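Local coordinates for protein D-aminopeptidase (Burkholderia sp. LK4, PDB 5TZB) that probably removes N-terminal residues from peptides, including beta-amino acids, as a beta-aminopeptidase of peptidase family S58, at residues M21-R24 / R29-L32; G236-H241 / R379-R384; V262-D267 / Q280-G285; V284-V289 / E347-A352. One frame throughout, in Å; residues are numbered along the deposited sequence.

Contact 1 of 4, residues M21-R24 / R29-L32; sequences MRTR and RIGL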
loop_
_atom_site.group_PDB
_atom_site.type_symbol
_atom_site.label_atom_id
_atom_site.label_comp_id
_atom_site.label_asym_id
_atom_site.label_seq_id
_atom_site.Cartn_x
_atom_site.Cartn_y
_atom_site.Cartn_z
ATOM N N MET C 21 -27.738 -7.201 -30.505
ATOM C CA MET C 21 -27.169 -8.237 -29.651
ATOM C C MET C 21 -26.305 -7.618 -28.551
ATOM O O MET C 21 -26.712 -7.639 -27.401
ATOM C CB MET C 21 -26.362 -9.242 -30.470
ATOM N N ARG C 22 -25.152 -7.028 -28.878
ATOM C CA ARG C 22 -24.355 -6.400 -27.818
ATOM C C ARG C 22 -24.639 -4.898 -27.728
ATOM O O ARG C 22 -25.381 -4.349 -28.558
ATOM C CB ARG C 22 -22.865 -6.640 -28.033
ATOM C CG ARG C 22 -22.465 -8.100 -28.117
ATOM C CD ARG C 22 -20.994 -8.202 -28.406
ATOM N NE ARG C 22 -20.209 -8.064 -27.177
ATOM C CZ ARG C 22 -18.886 -7.932 -27.146
ATOM N NH1 ARG C 22 -18.198 -7.890 -28.278
ATOM N NH2 ARG C 22 -18.248 -7.827 -25.987
ATOM N N THR C 23 -24.049 -4.238 -26.729
ATOM C CA THR C 23 -24.346 -2.834 -26.440
ATOM C C THR C 23 -24.165 -1.948 -27.660
ATOM O O THR C 23 -25.062 -1.186 -28.024
ATOM C CB THR C 23 -23.454 -2.289 -25.304
ATOM O OG1 THR C 23 -23.638 -3.089 -24.129
ATOM C CG2 THR C 23 -23.800 -0.842 -24.975
ATOM N N ARG C 24 -23.006 -2.081 -28.297
ATOM C CA ARG C 24 -22.650 -1.275 -29.457
ATOM C C ARG C 24 -23.553 -1.569 -30.668
ATOM O O ARG C 24 -23.789 -0.697 -31.510
ATOM C CB ARG C 24 -21.184 -1.515 -29.805
ATOM C CG ARG C 24 -20.561 -0.470 -30.700
ATOM C CD ARG C 24 -19.051 -0.621 -30.709
ATOM N NE ARG C 24 -18.452 -0.150 -29.470
ATOM C CZ ARG C 24 -18.013 1.090 -29.296
ATOM N NH1 ARG C 24 -18.095 1.967 -30.291
ATOM N NH2 ARG C 24 -17.486 1.446 -28.137
ATOM N N ARG C 29 -22.983 3.764 -27.945
ATOM C CA ARG C 29 -21.540 3.865 -27.998
ATOM C C ARG C 29 -21.003 4.389 -26.676
ATOM O O ARG C 29 -21.363 5.478 -26.241
ATOM C CB ARG C 29 -21.120 4.781 -29.136
ATOM C CG ARG C 29 -21.253 4.177 -30.523
ATOM C CD ARG C 29 -20.793 5.171 -31.589
ATOM N NE ARG C 29 -19.375 5.507 -31.417
ATOM C CZ ARG C 29 -18.912 6.578 -30.770
ATOM N NH1 ARG C 29 -19.753 7.443 -30.208
ATOM N NH2 ARG C 29 -17.600 6.774 -30.675
ATOM N N ILE C 30 -20.120 3.612 -26.060
ATOM C CA ILE C 30 -19.514 3.971 -24.785
ATOM C C ILE C 30 -18.164 4.632 -24.985
ATOM O O ILE C 30 -17.281 4.061 -25.621
ATOM C CB ILE C 30 -19.302 2.730 -23.880
ATOM C CG1 ILE C 30 -20.620 1.981 -23.624
ATOM C CG2 ILE C 30 -18.631 3.143 -22.580
ATOM C CD1 ILE C 30 -21.632 2.755 -22.839
ATOM N N GLY C 31 -18.014 5.846 -24.465
ATOM C CA GLY C 31 -16.765 6.559 -24.586
ATOM C C GLY C 31 -16.501 6.959 -26.024
ATOM O O GLY C 31 -17.407 6.926 -26.866
ATOM N N LEU C 32 -15.253 7.314 -26.317
ATOM C CA LEU C 32 -14.916 7.846 -27.632
ATOM C C LEU C 32 -13.960 6.977 -28.461
ATOM O O LEU C 32 -13.729 7.261 -29.647
ATOM C CB LEU C 32 -14.337 9.254 -27.477
ATOM C CG LEU C 32 -15.352 10.282 -26.975
ATOM C CD1 LEU C 32 -14.669 11.479 -26.325
ATOM C CD2 LEU C 32 -16.240 10.717 -28.121
HETATM O O HOH W 1 -16.774 4.275 -28.424
HETATM O O HOH W 2 -16.445 4.040 -31.536
#
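In the N-terminal arm, ahead of strand 48-56, R24 reaches forward along the chain to R29 and I30, and two waters fill in where the side chains do not bond directly. Neither segment is a strand; the chain carries on in much the same direction through the four residues between them, and the CA atoms of R24 and R29 come to 5.5 Å. The R24 chain leaves with CG anti to the backbone N (chi1 -162°) and bends at chi3, which swings its guanidinium toward I30 O. That carbonyl oxygen lies near the guanidinium plane, at its edge, 3.6 Å from R24 NH2, too far for a direct bond. Water 1, in the plane of the R24 group, completes the link: it accepts from R24 NH2 at 2.9 Å and is placed to donate to I30 O at 2.9 Å, though it has more acceptors in reach than protons. Water 2 accepts from R29 NH2 at 3.1 Å. It also takes a weak bond from R24 NH1. The two guanidinium planes stand 84° apart, with R24 NH1 3.9 Å from R29 NE, so two like charges sit close and the water between them probably eases their proximity. R24 has its countercharge in E347, which also takes R203. Deeper down, T23 CG2 meets I30 CG1 loosely at 4.5 Å, while T23 OG1 is held by N351 and the I30 side chain leans on E346 and A231. This is an irregular terminal arm whose neighbouring segments are bridged by waters and which is bonded to helix 331-355 through T23 and R24.

Contact 2 of 4, residues G236-H241 / R379-R384; sequences GEVLRH and REVGWR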
loop_
_atom_site.group_PDB
_atom_site.type_symbol
_atom_site.label_atom_id
_atom_site.label_comp_id
_atom_site.label_asym_id
_atom_site.label_seq_id
_atom_site.Cartn_x
_atom_site.Cartn_y
_atom_site.Cartn_z
ATOM N N GLY C 236 -30.855 4.208 -14.700
ATOM C CA GLY C 236 -31.340 3.549 -13.499
ATOM C C GLY C 236 -32.509 4.259 -12.822
ATOM O O GLY C 236 -33.378 3.616 -12.221
ATOM N N GLU C 237 -32.522 5.587 -12.908
ATOM C CA GLU C 237 -33.542 6.387 -12.241
ATOM C C GLU C 237 -34.931 6.182 -12.850
ATOM O O GLU C 237 -35.938 6.364 -12.171
ATOM C CB GLU C 237 -33.164 7.866 -12.294
ATOM C CG GLU C 237 -31.902 8.202 -11.501
ATOM C CD GLU C 237 -31.565 9.690 -11.509
ATOM O OE1 GLU C 237 -32.382 10.497 -12.005
ATOM O OE2 GLU C 237 -30.492 10.055 -10.990
ATOM N N VAL C 238 -34.987 5.782 -14.116
ATOM C CA VAL C 238 -36.281 5.516 -14.748
ATOM C C VAL C 238 -36.519 4.009 -14.918
ATOM O O VAL C 238 -37.356 3.590 -15.725
ATOM C CB VAL C 238 -36.406 6.212 -16.135
ATOM C CG1 VAL C 238 -36.306 7.721 -15.983
ATOM C CG2 VAL C 238 -35.344 5.707 -17.087
ATOM N N LEU C 239 -35.784 3.200 -14.154
ATOM C CA LEU C 239 -35.949 1.749 -14.206
ATOM C C LEU C 239 -36.241 1.158 -12.828
ATOM O O LEU C 239 -36.128 -0.052 -12.626
ATOM C CB LEU C 239 -34.697 1.091 -14.804
ATOM C CG LEU C 239 -34.422 1.258 -16.301
ATOM C CD1 LEU C 239 -33.099 0.616 -16.658
ATOM C CD2 LEU C 239 -35.544 0.660 -17.153
ATOM N N ARG C 240 -36.597 2.008 -11.870
ATOM C CA ARG C 240 -36.898 1.524 -10.529
ATOM C C ARG C 240 -38.124 0.619 -10.452
ATOM O O ARG C 240 -38.216 -0.206 -9.548
ATOM C CB ARG C 240 -37.054 2.682 -9.540
ATOM C CG ARG C 240 -35.795 3.513 -9.355
ATOM C CD ARG C 240 -36.017 4.555 -8.277
ATOM N NE ARG C 240 -36.074 5.902 -8.826
ATOM C CZ ARG C 240 -35.293 6.902 -8.428
ATOM N NH1 ARG C 240 -34.412 6.715 -7.450
ATOM N NH2 ARG C 240 -35.413 8.097 -8.992
ATOM N N HIS C 241 -39.053 0.759 -11.392
ATOM C CA HIS C 241 -40.324 0.028 -11.326
ATOM C C HIS C 241 -40.170 -1.478 -11.581
ATOM O O HIS C 241 -40.994 -2.279 -11.140
ATOM C CB HIS C 241 -41.313 0.618 -12.342
ATOM C CG HIS C 241 -40.814 0.566 -13.751
ATOM N ND1 HIS C 241 -39.879 1.455 -14.241
ATOM C CD2 HIS C 241 -41.109 -0.274 -14.772
ATOM C CE1 HIS C 241 -39.614 1.162 -15.504
ATOM N NE2 HIS C 241 -40.348 0.117 -15.850
ATOM N N ARG C 379 -33.740 6.745 -24.125
ATOM C CA ARG C 379 -34.470 7.809 -24.800
ATOM C C ARG C 379 -35.174 8.715 -23.814
ATOM O O ARG C 379 -35.107 9.933 -23.943
ATOM C CB ARG C 379 -35.510 7.227 -25.761
ATOM C CG ARG C 379 -36.481 8.273 -26.305
ATOM C CD ARG C 379 -37.591 7.626 -27.118
ATOM N NE ARG C 379 -38.446 8.599 -27.800
ATOM C CZ ARG C 379 -38.280 8.978 -29.064
ATOM N NH1 ARG C 379 -39.106 9.864 -29.613
ATOM N NH2 ARG C 379 -37.282 8.474 -29.780
ATOM N N GLU C 380 -35.753 8.116 -22.778
ATOM C CA GLU C 380 -36.512 8.836 -21.759
ATOM C C GLU C 380 -35.689 9.883 -21.020
ATOM O O GLU C 380 -36.237 10.905 -20.585
ATOM C CB GLU C 380 -37.101 7.838 -20.748
ATOM C CG GLU C 380 -37.951 8.447 -19.629
ATOM C CD GLU C 380 -38.683 7.390 -18.807
ATOM O OE1 GLU C 380 -38.689 6.207 -19.217
ATOM O OE2 GLU C 380 -39.238 7.733 -17.739
ATOM N N VAL C 381 -34.390 9.631 -20.868
ATOM C CA VAL C 381 -33.505 10.579 -20.190
ATOM C C VAL C 381 -32.621 11.365 -21.163
ATOM O O VAL C 381 -31.609 11.942 -20.760
ATOM C CB VAL C 381 -32.584 9.878 -19.158
ATOM C CG1 VAL C 381 -33.393 9.350 -17.996
ATOM C CG2 VAL C 381 -31.796 8.760 -19.814
ATOM N N GLY C 382 -32.992 11.371 -22.438
ATOM C CA GLY C 382 -32.426 12.307 -23.397
ATOM C C GLY C 382 -31.343 11.792 -24.322
ATOM O O GLY C 382 -30.852 12.534 -25.173
ATOM N N TRP C 383 -30.961 10.528 -24.171
ATOM C CA TRP C 383 -29.938 9.957 -25.048
ATOM C C TRP C 383 -30.506 9.665 -26.429
ATOM O O TRP C 383 -31.658 9.265 -26.561
ATOM C CB TRP C 383 -29.371 8.668 -24.459
ATOM C CG TRP C 383 -28.462 7.911 -25.395
ATOM C CD1 TRP C 383 -27.105 7.994 -25.467
ATOM C CD2 TRP C 383 -28.859 6.957 -26.390
ATOM N NE1 TRP C 383 -26.623 7.148 -26.445
ATOM C CE2 TRP C 383 -27.685 6.500 -27.024
ATOM C CE3 TRP C 383 -30.093 6.439 -26.804
ATOM C CZ2 TRP C 383 -27.708 5.556 -28.049
ATOM C CZ3 TRP C 383 -30.113 5.504 -27.823
ATOM C CH2 TRP C 383 -28.928 5.070 -28.431
ATOM N N ARG C 384 -29.702 9.875 -27.458
ATOM C CA ARG C 384 -30.103 9.487 -28.800
ATOM C C ARG C 384 -28.881 8.997 -29.568
ATOM O O ARG C 384 -27.763 9.430 -29.291
ATOM C CB ARG C 384 -30.842 10.642 -29.494
ATOM C CG ARG C 384 -30.061 11.926 -29.710
ATOM C CD ARG C 384 -31.006 12.991 -30.265
ATOM N NE ARG C 384 -30.330 14.244 -30.585
ATOM C CZ ARG C 384 -29.764 14.503 -31.759
ATOM N NH1 ARG C 384 -29.801 13.597 -32.728
ATOM N NH2 ARG C 384 -29.170 15.670 -31.963
HETATM O O HOH W 3 -40.120 4.963 -16.243
#
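A small surface contact, a valine set against a carboxylate and a second valine, joins V238, in the long loop between strands 213-220 and 260-266, to the C-terminal end of helix 371-380. That helix finishes in a Schellman motif: G382, with its positive phi, is the C-prime residue, W383 N bonds to L378 O, and G382 N to R379 O at 3.0 Å. Just at this end, V238 points into the corner formed by E380 and V381. V238 CG1 does most of the touching, packing on V381 CG1 at 3.9 Å and approaching E380 OE2 at 3.4 Å. The E380 chain comes from the opposite direction. Its CG is anti to the backbone N (chi1 -179°) and the chain runs extended from there, which carries the carboxylate across to V238: OE2 lies near V238 CG1 and CB, and OE1 is 3.8 Å from V238 CB. Next in the loop, the L239 side chain touches R373 and A377 of the same helix, and A377 also meets V238. The loop holds its own shape through a bond from L239 N to G236 O. Beyond the contact, V381 O accepts from Y233 of the second subunit, so the helix end also takes part in the assembly. The H241 ring presents its edge, in plane, to V238 O. The same carbonyl oxygen receives a bond from water 3 at 3.1 Å, and that water donates again to E380 OE2 at 3.3 Å.

Contact 3 of 4, residues V262-D267 / Q280-G285; sequences VTIATD and QRASVG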
loop_
_atom_site.group_PDB
_atom_site.type_symbol
_atom_site.label_atom_id
_atom_site.label_comp_id
_atom_site.label_asym_id
_atom_site.label_seq_id
_atom_site.Cartn_x
_atom_site.Cartn_y
_atom_site.Cartn_z
ATOM N N VAL C 262 -12.283 -7.660 -12.193
ATOM C CA VAL C 262 -11.901 -7.106 -13.488
ATOM C C VAL C 262 -10.508 -7.594 -13.883
ATOM O O VAL C 262 -9.590 -7.545 -13.072
ATOM C CB VAL C 262 -11.891 -5.544 -13.469
ATOM C CG1 VAL C 262 -11.546 -4.998 -14.834
ATOM C CG2 VAL C 262 -13.247 -4.997 -13.036
ATOM N N THR C 263 -10.360 -8.089 -15.108
ATOM C CA THR C 263 -9.034 -8.299 -15.664
ATOM C C THR C 263 -8.876 -7.380 -16.860
ATOM O O THR C 263 -9.727 -7.360 -17.741
ATOM C CB THR C 263 -8.756 -9.760 -16.100
ATOM O OG1 THR C 263 -8.815 -10.633 -14.967
ATOM C CG2 THR C 263 -7.354 -9.871 -16.702
ATOM N N ILE C 264 -7.810 -6.587 -16.841
ATOM C CA ILE C 264 -7.420 -5.745 -17.962
ATOM C C ILE C 264 -6.207 -6.363 -18.647
ATOM O O ILE C 264 -5.238 -6.719 -17.975
ATOM C CB ILE C 264 -7.069 -4.325 -17.490
ATOM C CG1 ILE C 264 -8.329 -3.617 -16.967
ATOM C CG2 ILE C 264 -6.422 -3.517 -18.627
ATOM C CD1 ILE C 264 -8.014 -2.351 -16.128
ATOM N N ALA C 265 -6.247 -6.503 -19.971
ATOM C CA ALA C 265 -5.059 -6.979 -20.694
ATOM C C ALA C 265 -4.621 -5.967 -21.748
ATOM O O ALA C 265 -5.448 -5.254 -22.345
ATOM C CB ALA C 265 -5.321 -8.335 -21.342
ATOM N N THR C 266 -3.319 -5.922 -22.003
ATOM C CA THR C 266 -2.812 -5.062 -23.069
ATOM C C THR C 266 -1.555 -5.638 -23.671
ATOM O O THR C 266 -0.779 -6.299 -22.973
ATOM C CB THR C 266 -2.505 -3.631 -22.576
ATOM O OG1 THR C 266 -2.110 -2.828 -23.688
ATOM C CG2 THR C 266 -1.377 -3.622 -21.544
ATOM N N ASP C 267 -1.334 -5.368 -24.959
ATOM C CA ASP C 267 -0.082 -5.788 -25.585
ATOM C C ASP C 267 0.968 -4.689 -25.514
ATOM O O ASP C 267 2.071 -4.854 -26.031
ATOM C CB ASP C 267 -0.291 -6.200 -27.047
ATOM C CG ASP C 267 -0.873 -5.092 -27.899
ATOM O OD1 ASP C 267 -1.326 -4.060 -27.354
ATOM O OD2 ASP C 267 -0.892 -5.267 -29.141
ATOM N N GLN C 280 -5.848 0.371 -11.684
ATOM C CA GLN C 280 -6.686 1.274 -10.902
ATOM C C GLN C 280 -7.661 2.013 -11.814
ATOM O O GLN C 280 -8.692 2.500 -11.348
ATOM C CB GLN C 280 -5.855 2.275 -10.082
ATOM C CG GLN C 280 -6.743 3.104 -9.128
ATOM C CD GLN C 280 -5.997 3.959 -8.084
ATOM O OE1 GLN C 280 -6.641 4.662 -7.295
ATOM N NE2 GLN C 280 -4.664 3.892 -8.060
ATOM N N ARG C 281 -7.404 2.051 -13.118
ATOM C CA ARG C 281 -8.351 2.769 -13.976
ATOM C C ARG C 281 -9.653 1.966 -14.117
ATOM O O ARG C 281 -10.643 2.453 -14.678
ATOM C CB ARG C 281 -7.749 3.083 -15.361
ATOM C CG ARG C 281 -6.566 4.100 -15.356
ATOM C CD ARG C 281 -6.549 4.855 -14.059
ATOM N NE ARG C 281 -5.834 6.125 -13.975
ATOM C CZ ARG C 281 -4.652 6.304 -13.392
ATOM N NH1 ARG C 281 -3.956 5.281 -12.914
ATOM N NH2 ARG C 281 -4.152 7.525 -13.312
ATOM N N ALA C 282 -9.666 0.735 -13.612
ATOM C CA ALA C 282 -10.914 -0.016 -13.557
ATOM C C ALA C 282 -11.921 0.686 -12.627
ATOM O O ALA C 282 -13.132 0.642 -12.879
ATOM C CB ALA C 282 -10.661 -1.454 -13.115
ATOM N N SER C 283 -11.417 1.374 -11.598
ATOM C CA SER C 283 -12.256 2.210 -10.709
ATOM C C SER C 283 -13.019 3.242 -11.523
ATOM O O SER C 283 -14.167 3.562 -11.228
ATOM C CB SER C 283 -11.418 2.970 -9.672
ATOM O OG SER C 283 -10.781 2.117 -8.731
ATOM N N VAL C 284 -12.337 3.812 -12.509
ATOM C CA VAL C 284 -12.924 4.863 -13.325
ATOM C C VAL C 284 -14.051 4.294 -14.179
ATOM O O VAL C 284 -15.150 4.876 -14.239
ATOM C CB VAL C 284 -11.858 5.545 -14.202
ATOM C CG1 VAL C 284 -12.485 6.630 -15.049
ATOM C CG2 VAL C 284 -10.765 6.119 -13.320
ATOM N N GLY C 285 -13.812 3.163 -14.833
ATOM C CA GLY C 285 -14.867 2.548 -15.623
ATOM C C GLY C 285 -16.077 2.141 -14.779
ATOM O O GLY C 285 -17.231 2.432 -15.129
#
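V262 meets the helix first, laying its CG1 against A282 CB at 4.0 Å. CG1 stands anti to the backbone N (chi1 -178°), and this branch is the one that faces the helix; elsewhere the side chain rests on V345 and on F301 of the neighbouring strand. T263 faces the other way, its OG1 bonded to Y113 OH, as expected from the alternation of a strand. I264 comes back toward the helix. Its CG1 lies beside the backbone N and the chain then runs on extended (chi2 164°), which sends CD1 to within 4.1 Å of A282 CB. Thus two methyls from residues two apart on the strand, V262 CG1 and I264 CD1, 4.6 Å from each other, share one alanine methyl, and they approach it from directions about 69° apart. This is the strand-to-helix packing of a beta-alpha-beta unit: strand 260-266 leads through helix 272-289 to strand 298-305, which lies parallel beside the first; backbone hydrogen bonds join V262 to I300 and L302, and I264 to L302 and F304. In Ntn-type hydrolases of family S58 the nucleophile generally heads a strand freed by self-cleavage, and the disordered 247-258 just ahead of this strand is consistent with that. Past A265 the strand runs on beyond the helix. On the helix, the contact falls at a kink, where the N atoms of A282 and S283 have no bond to the preceding turn; S283 N instead bonds to Q280 O at 3.0 Å. Beside A282, Q280 OE1, R281 NE and R281 NH2 bond to the second subunit.

Contact 4 of 4, residues V284-V289 / E347-A352; sequences VGLARV and EAIVNA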
loop_
_atom_site.group_PDB
_atom_site.type_symbol
_atom_site.label_atom_id
_atom_site.label_comp_id
_atom_site.label_asym_id
_atom_site.label_seq_id
_atom_site.Cartn_x
_atom_site.Cartn_y
_atom_site.Cartn_z
ATOM N N VAL C 284 -12.337 3.812 -12.509
ATOM C CA VAL C 284 -12.924 4.863 -13.325
ATOM C C VAL C 284 -14.051 4.294 -14.179
ATOM O O VAL C 284 -15.150 4.876 -14.239
ATOM C CB VAL C 284 -11.858 5.545 -14.202
ATOM C CG1 VAL C 284 -12.485 6.630 -15.049
ATOM C CG2 VAL C 284 -10.765 6.119 -13.320
ATOM N N GLY C 285 -13.812 3.163 -14.833
ATOM C CA GLY C 285 -14.867 2.548 -15.623
ATOM C C GLY C 285 -16.077 2.141 -14.779
ATOM O O GLY C 285 -17.231 2.432 -15.129
ATOM N N LEU C 286 -15.808 1.480 -13.653
ATOM C CA LEU C 286 -16.861 1.011 -12.744
ATOM C C LEU C 286 -17.692 2.171 -12.198
ATOM O O LEU C 286 -18.923 2.090 -12.135
ATOM C CB LEU C 286 -16.236 0.217 -11.580
ATOM C CG LEU C 286 -17.126 -0.179 -10.394
ATOM C CD1 LEU C 286 -18.290 -1.080 -10.835
ATOM C CD2 LEU C 286 -16.283 -0.847 -9.280
ATOM N N ALA C 287 -17.014 3.255 -11.820
ATOM C CA ALA C 287 -17.688 4.430 -11.261
ATOM C C ALA C 287 -18.657 5.036 -12.264
ATOM O O ALA C 287 -19.718 5.518 -11.879
ATOM C CB ALA C 287 -16.679 5.485 -10.825
ATOM N N ARG C 288 -18.276 5.035 -13.540
ATOM C CA ARG C 288 -19.106 5.672 -14.570
ATOM C C ARG C 288 -20.391 4.881 -14.857
ATOM O O ARG C 288 -21.348 5.434 -15.397
ATOM C CB ARG C 288 -18.282 5.935 -15.858
ATOM C CG ARG C 288 -17.285 7.073 -15.613
ATOM C CD ARG C 288 -16.356 7.511 -16.754
ATOM N NE ARG C 288 -15.956 6.481 -17.691
ATOM C CZ ARG C 288 -14.861 6.546 -18.452
ATOM N NH1 ARG C 288 -14.579 5.550 -19.286
ATOM N NH2 ARG C 288 -14.030 7.583 -18.363
ATOM N N VAL C 289 -20.429 3.602 -14.491
ATOM C CA VAL C 289 -21.658 2.811 -14.634
ATOM C C VAL C 289 -22.532 2.901 -13.365
ATOM O O VAL C 289 -23.741 2.593 -13.398
ATOM C CB VAL C 289 -21.334 1.347 -14.965
ATOM C CG1 VAL C 289 -22.595 0.560 -15.313
ATOM C CG2 VAL C 289 -20.358 1.297 -16.129
ATOM N N GLU C 347 -17.648 -0.397 -20.857
ATOM C CA GLU C 347 -18.468 -1.102 -21.851
ATOM C C GLU C 347 -18.633 -2.586 -21.521
ATOM O O GLU C 347 -19.684 -3.181 -21.798
ATOM C CB GLU C 347 -17.891 -0.960 -23.260
ATOM C CG GLU C 347 -18.817 -1.556 -24.324
ATOM C CD GLU C 347 -18.372 -1.267 -25.749
ATOM O OE1 GLU C 347 -17.422 -0.484 -25.932
ATOM O OE2 GLU C 347 -19.005 -1.806 -26.683
ATOM N N ALA C 348 -17.602 -3.170 -20.918
ATOM C CA ALA C 348 -17.647 -4.579 -20.550
ATOM C C ALA C 348 -18.788 -4.817 -19.569
ATOM O O ALA C 348 -19.546 -5.773 -19.713
ATOM C CB ALA C 348 -16.325 -5.010 -19.939
ATOM N N ILE C 349 -18.923 -3.915 -18.598
ATOM C CA ILE C 349 -19.991 -4.017 -17.607
ATOM C C ILE C 349 -21.361 -3.873 -18.273
ATOM O O ILE C 349 -22.264 -4.676 -18.023
ATOM C CB ILE C 349 -19.833 -2.953 -16.493
ATOM C CG1 ILE C 349 -18.557 -3.225 -15.682
ATOM C CG2 ILE C 349 -21.057 -2.962 -15.575
ATOM C CD1 ILE C 349 -18.117 -2.067 -14.801
ATOM N N VAL C 350 -21.529 -2.865 -19.126
ATOM C CA VAL C 350 -22.824 -2.688 -19.790
ATOM C C VAL C 350 -23.109 -3.891 -20.704
ATOM O O VAL C 350 -24.255 -4.344 -20.805
ATOM C CB VAL C 350 -22.895 -1.364 -20.582
ATOM C CG1 VAL C 350 -24.285 -1.178 -21.191
ATOM C CG2 VAL C 350 -22.582 -0.183 -19.666
ATOM N N ASN C 351 -22.065 -4.439 -21.329
ATOM C CA ASN C 351 -22.238 -5.648 -22.147
ATOM C C ASN C 351 -22.758 -6.830 -21.323
ATOM O O ASN C 351 -23.547 -7.627 -21.808
ATOM C CB ASN C 351 -20.929 -6.036 -22.843
ATOM C CG ASN C 351 -20.729 -5.323 -24.174
ATOM O OD1 ASN C 351 -21.670 -4.778 -24.753
ATOM N ND2 ASN C 351 -19.510 -5.373 -24.691
ATOM N N ALA C 352 -22.300 -6.951 -20.077
ATOM C CA ALA C 352 -22.773 -8.024 -19.200
ATOM C C ALA C 352 -24.274 -7.911 -18.966
ATOM O O ALA C 352 -24.998 -8.904 -19.004
ATOM C CB ALA C 352 -22.026 -7.999 -17.853
#
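I349 is the bump here, pushing out of helix 347-352 against the surface of helix 284-289 where G285 offers no side chain. Both helices belong to one helical layer laid over the beta sheet of this Ntn-type fold, and L286 and I349 both come down on I260 of strand 260-266. The segment axes pass 9.6 Å apart, their N-to-C directions 47° from each other. With CG1 anti to the carbonyl carbon and the chain stretched beyond it (chi2 165°), I349 drives its CD1 over the backbone at L286, 3.9 Å from L286 CA. L286 itself starts off away from the partner helix, but its end curls back, and L286 CD1 closes on I349 CD1 at 4.1 Å, forming one wall of the hollow. V289, a turn further on, forms the other wall and is a bump in its own right: its CG1 fits against the corner made by I349 and V350. The crossing chains meet obliquely, branch against branch, so the isoleucine straddles the groove, its CD1 on the L286 side and its CG2 on the V289 side. Polar groups stay on the flanks: R288 pairs with E346 of the same partner helix, while E347 turns to R24, R203 and N39. A287 and V284 pack on the second subunit. V289 CG1 sits 3.9 Å from I349 CG2, and V350 CG2 lies 4.4 Å from V289 CG1, roughly at right angles to that.

Contacts 3 and 4 are buried and wholly apolar across their segments; both use helix 272-289, overlapping at V284 and G285, with one resting it on strand 260-266 and the other on helix 331-355. Contact 1 is partly buried and works through charges and waters, yet it touches contact 4 through bonds to helix 331-355, so the terminal arm is joined to that member of the buried helix pair. Contact 2 lies at the surface, its centre about 17 Å from those of contacts 1 and 4, and mixes methyl packing with a carboxylate and one water. Contacts 2, 3 and 4 meet the second subunit, and contact 1 reaches it through L32.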